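Local coordinates for protocatechuate decarboxylase (Klebsiella pneumoniae, PDB 5O3M), which removes the carboxyl group of 3,4-dihydroxybenzoate to give catechol, as a UbiD-family decarboxylase that depends on prenylated flavin, at residues A[81-84]-A[85-88]; A[296-300]-A[301-305]. All coordinates share one frame; numbering follows the deposited sequence.

Contact 1 of 2, residues A[81-84]-A[85-88]; sequences NNIK and GYPH
Ile83 and Tyr86 meet at the two ends of a type II beta turn, with Lys84 and Gly85 at its corners. The backbone closes it: Tyr86 N donates to Ile83 O over 2.9 Å with an N-H...O angle of 156°. Gly85 takes the third position of the turn with phi at +84°, a region that suits a residue without a CB.

A water bridges the same two residues, adding a second link between the two limbs beyond the direct bond. It accepts from Ile83 N at 3.0 Å and lies 2.7 Å from Tyr86 O, to which it can donate.

Apolar contact is slight but definite. The CG2 branch of Ile83, anti to its own backbone N, reaches the tyrosine ring obliquely, 3.9 Å from Tyr86 CD1, and touches Tyr86 CB as well. Lys84 O lies at the ring edge, near its plane, 3.4 Å from Tyr86 CD1. At its far end the phenol is held by a hydrogen bond from Tyr86 OH to Arg152 O.

Ile83 also packs on Val49 and Tyr86 on Pro156. The turn lies at the surface in the N-terminal UbiD region, reversing the chain between strand 77-80 and its antiparallel neighbour 91-93.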
loop_
_atom_site.group_PDB
_atom_site.type_symbol
_atom_site.label_atom_id
_atom_site.label_comp_id
_atom_site.label_asym_id
_atom_site.label_seq_id
_atom_site.Cartn_x
_atom_site.Cartn_y
_atom_site.Cartn_z
ATOM N N ASN A 81 27.416 39.867 -31.177
ATOM C CA ASN A 81 28.014 41.183 -31.390
ATOM C C ASN A 81 27.107 42.155 -32.126
ATOM O O ASN A 81 27.310 43.368 -32.021
ATOM C CB ASN A 81 29.317 41.065 -32.191
ATOM C CG ASN A 81 30.454 40.497 -31.381
ATOM O OD1 ASN A 81 30.540 40.712 -30.167
ATOM N ND2 ASN A 81 31.349 39.774 -32.051
ATOM N N ASN A 82 26.148 41.662 -32.895
ATOM C CA ASN A 82 25.359 42.493 -33.803
ATOM C C ASN A 82 23.907 42.381 -33.348
ATOM O O ASN A 82 23.243 41.378 -33.618
ATOM C CB ASN A 82 25.560 42.036 -35.246
ATOM C CG ASN A 82 24.879 42.936 -36.262
ATOM O OD1 ASN A 82 24.104 43.837 -35.924
ATOM N ND2 ASN A 82 25.162 42.680 -37.532
ATOM N N ILE A 83 23.431 43.410 -32.652
ATOM C CA ILE A 83 22.140 43.408 -31.979
ATOM C C ILE A 83 21.231 44.384 -32.708
ATOM O O ILE A 83 21.457 45.599 -32.663
ATOM C CB ILE A 83 22.276 43.803 -30.502
ATOM C CG1 ILE A 83 23.422 43.034 -29.824
ATOM C CG2 ILE A 83 20.934 43.618 -29.775
ATOM C CD1 ILE A 83 23.199 41.513 -29.683
ATOM N N LYS A 84 20.184 43.869 -33.354
ATOM C CA LYS A 84 19.266 44.742 -34.079
ATOM C C LYS A 84 18.674 45.794 -33.146
ATOM O O LYS A 84 18.164 45.474 -32.065
ATOM C CB LYS A 84 18.148 43.930 -34.729
ATOM C CG LYS A 84 18.613 42.886 -35.724
ATOM C CD LYS A 84 17.450 42.430 -36.591
ATOM C CE LYS A 84 17.778 41.158 -37.341
ATOM N NZ LYS A 84 16.732 40.872 -38.350
ATOM N N GLY A 85 18.759 47.058 -33.570
ATOM C CA GLY A 85 18.261 48.179 -32.805
ATOM C C GLY A 85 19.204 48.709 -31.750
ATOM O O GLY A 85 18.879 49.722 -31.109
ATOM N N TYR A 86 20.354 48.059 -31.547
ATOM C CA TYR A 86 21.319 48.420 -30.505
ATOM C C TYR A 86 22.719 48.325 -31.097
ATOM O O TYR A 86 23.491 47.408 -30.784
ATOM C CB TYR A 86 21.180 47.510 -29.280
ATOM C CG TYR A 86 19.837 47.582 -28.581
ATOM C CD1 TYR A 86 18.768 46.798 -29.013
ATOM C CD2 TYR A 86 19.635 48.434 -27.495
ATOM C CE1 TYR A 86 17.532 46.859 -28.388
ATOM C CE2 TYR A 86 18.399 48.499 -26.858
ATOM C CZ TYR A 86 17.353 47.704 -27.305
ATOM O OH TYR A 86 16.127 47.746 -26.677
ATOM N N PRO A 87 23.081 49.262 -31.974
ATOM C CA PRO A 87 24.334 49.107 -32.733
ATOM C C PRO A 87 25.595 49.163 -31.873
ATOM O O PRO A 87 26.676 48.812 -32.368
ATOM C CB PRO A 87 24.284 50.266 -33.743
ATOM C CG PRO A 87 23.394 51.282 -33.102
ATOM C CD PRO A 87 22.364 50.501 -32.316
ATOM N N HIS A 88 25.498 49.553 -30.604
ATOM C CA HIS A 88 26.677 49.658 -29.759
ATOM C C HIS A 88 26.784 48.543 -28.728
ATOM O O HIS A 88 27.705 48.555 -27.906
ATOM C CB HIS A 88 26.687 51.019 -29.072
ATOM C CG HIS A 88 26.772 52.153 -30.041
ATOM N ND1 HIS A 88 27.850 52.325 -30.886
ATOM C CD2 HIS A 88 25.898 53.146 -30.334
ATOM C CE1 HIS A 88 27.641 53.381 -31.649
ATOM N NE2 HIS A 88 26.467 53.901 -31.329
HETATM O O HOH W 1 25.237 45.601 -31.639
#

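Contact 2 of 2, residues A[296-300]-A[301-305]; sequences REDQH and TNSGH
Arg296 lays the edge of its guanidinium against the amide oxygen of Asn302, the two flat groups nearly coplanar, 12° apart. Both end nitrogens grip the one atom: Arg296 NH1 is 2.9 Å and Arg296 NH2 3.1 Å from Asn302 OD1, and the oxygen lies close to the guanidinium plane. A bend at chi3 (46°) turns the otherwise extended arginine chain into this position. Arg296 NH1 also forms a salt bridge with Asp298 OD1 at 3.0 Å, though as a hydrogen bond it is weak. One face of the guanidinium is met by Gln299 CA.

Buried Asp298 works with both its side chain and its backbone. With chi1 at 66°, CG sits between the backbone N and the carbonyl carbon, and Gly304 N donates to Asp298 OD2 over 3.0 Å, on the anti side and tilted out of the carboxylate plane. Asp298 O accepts twice, from Thr301 N at 2.9 Å and from Asn302 N at 2.7 Å.

Two successive ST turns continue the loop. Thr301 OG1 accepts from Ser303 N at 3.1 Å, and Ser303 OG from His305 N, where strand 305-308 begins. Both hydroxyls are also hydrogen-bonded outside the loop, Thr301 to Ala165 O and Ser303 to Ile163 O.

Nearly all of this is polar. The carboxylate of Asp298 is shared between a cation and a backbone amide, which would probably favour its ionised form, and the loop's shape rests on directed bonds more than on apolar packing.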
loop_
_atom_site.group_PDB
_atom_site.type_symbol
_atom_site.label_atom_id
_atom_site.label_comp_id
_atom_site.label_asym_id
_atom_site.label_seq_id
_atom_site.Cartn_x
_atom_site.Cartn_y
_atom_site.Cartn_z
ATOM N N ARG A 296 2.066 45.422 -12.223
ATOM C CA ARG A 296 1.825 44.090 -12.759
ATOM C C ARG A 296 2.971 43.711 -13.695
ATOM O O ARG A 296 3.356 44.497 -14.565
ATOM C CB ARG A 296 0.479 44.058 -13.485
ATOM C CG ARG A 296 -0.029 42.665 -13.833
ATOM C CD ARG A 296 -1.526 42.684 -14.149
ATOM N NE ARG A 296 -1.895 43.779 -15.047
ATOM C CZ ARG A 296 -1.863 43.713 -16.377
ATOM N NH1 ARG A 296 -1.470 42.598 -16.986
ATOM N NH2 ARG A 296 -2.224 44.772 -17.101
ATOM N N GLU A 297 3.531 42.516 -13.510
ATOM C CA GLU A 297 4.758 42.169 -14.226
ATOM C C GLU A 297 4.568 42.290 -15.737
ATOM O O GLU A 297 5.405 42.874 -16.437
ATOM C CB GLU A 297 5.218 40.758 -13.841
ATOM C CG GLU A 297 6.646 40.418 -14.266
ATOM C CD GLU A 297 7.204 39.202 -13.552
ATOM O OE1 GLU A 297 6.417 38.462 -12.935
ATOM O OE2 GLU A 297 8.429 38.976 -13.598
ATOM N N ASP A 298 3.449 41.769 -16.252
ATOM C CA ASP A 298 3.155 41.750 -17.679
ATOM C C ASP A 298 2.293 42.935 -18.129
ATOM O O ASP A 298 1.659 42.859 -19.186
ATOM C CB ASP A 298 2.482 40.423 -18.056
ATOM C CG ASP A 298 1.089 40.247 -17.426
ATOM O OD1 ASP A 298 0.831 40.773 -16.324
ATOM O OD2 ASP A 298 0.247 39.569 -18.045
ATOM N N GLN A 299 2.281 44.033 -17.363
ATOM C CA GLN A 299 1.430 45.191 -17.673
ATOM C C GLN A 299 1.531 45.654 -19.125
ATOM O O GLN A 299 0.586 46.255 -19.647
ATOM C CB GLN A 299 1.793 46.366 -16.760
ATOM C CG GLN A 299 3.251 46.817 -16.929
ATOM C CD GLN A 299 3.595 48.104 -16.193
ATOM O OE1 GLN A 299 2.720 48.831 -15.743
ATOM N NE2 GLN A 299 4.886 48.386 -16.073
ATOM N N HIS A 300 2.670 45.426 -19.788
ATOM C CA HIS A 300 2.865 45.933 -21.144
ATOM C C HIS A 300 2.567 44.906 -22.229
ATOM O O HIS A 300 2.487 45.280 -23.407
ATOM C CB HIS A 300 4.297 46.451 -21.321
ATOM C CG HIS A 300 4.588 47.692 -20.546
ATOM N ND1 HIS A 300 3.766 48.798 -20.582
ATOM C CD2 HIS A 300 5.609 48.009 -19.714
ATOM C CE1 HIS A 300 4.264 49.743 -19.803
ATOM N NE2 HIS A 300 5.381 49.290 -19.263
ATOM N N THR A 301 2.404 43.631 -21.867
ATOM C CA THR A 301 2.130 42.561 -22.815
ATOM C C THR A 301 0.817 41.840 -22.561
ATOM O O THR A 301 0.221 41.327 -23.511
ATOM C CB THR A 301 3.252 41.515 -22.780
ATOM O OG1 THR A 301 3.203 40.811 -21.531
ATOM C CG2 THR A 301 4.611 42.175 -22.957
ATOM N N ASN A 302 0.370 41.767 -21.302
ATOM C CA ASN A 302 -0.792 40.975 -20.917
ATOM C C ASN A 302 -0.645 39.526 -21.363
ATOM O O ASN A 302 -1.633 38.835 -21.622
ATOM C CB ASN A 302 -2.073 41.595 -21.465
ATOM C CG ASN A 302 -2.281 42.995 -20.960
ATOM O OD1 ASN A 302 -2.151 43.253 -19.764
ATOM N ND2 ASN A 302 -2.572 43.922 -21.871
ATOM N N SER A 303 0.605 39.057 -21.438
ATOM C CA SER A 303 0.877 37.696 -21.881
ATOM C C SER A 303 0.392 36.651 -20.890
ATOM O O SER A 303 0.261 35.483 -21.265
ATOM C CB SER A 303 2.374 37.512 -22.111
ATOM O OG SER A 303 3.049 37.504 -20.871
ATOM N N GLY A 304 0.121 37.040 -19.645
ATOM C CA GLY A 304 -0.151 36.100 -18.578
ATOM C C GLY A 304 1.068 35.457 -17.941
ATOM O O GLY A 304 0.922 34.735 -16.946
ATOM N N HIS A 305 2.268 35.690 -18.460
ATOM C CA HIS A 305 3.433 34.959 -17.992
ATOM C C HIS A 305 4.539 35.919 -17.588
ATOM O O HIS A 305 4.480 37.129 -17.833
ATOM C CB HIS A 305 3.946 33.982 -19.060
ATOM C CG HIS A 305 2.946 32.940 -19.443
ATOM N ND1 HIS A 305 2.134 33.059 -20.553
ATOM C CD2 HIS A 305 2.599 31.774 -18.848
ATOM C CE1 HIS A 305 1.346 32.002 -20.636
ATOM N NE2 HIS A 305 1.605 31.210 -19.611
#

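Both contacts are surface loops that lead into a strand, and each has a single buried residue among those that touch: Ile83 in contact 1, Asp298 in contact 2. They hold different elements. Contact 1 joins strands 77-80 and 91-93 in the N-terminal UbiD region; contact 2 lies in the Rift-related region, between strands 283-289 and 305-308. The difference in chemistry is plain: the turn within 81-88 relies on one backbone bond, a water and an isoleucine-tyrosine touch, whereas the longer loop at 296-305 is held by side-chain, backbone and mixed hydrogen bonds, with a salt bridge among them. Their centres are 26 Å apart and their nearest atoms about 13 Å, so neither touches the other.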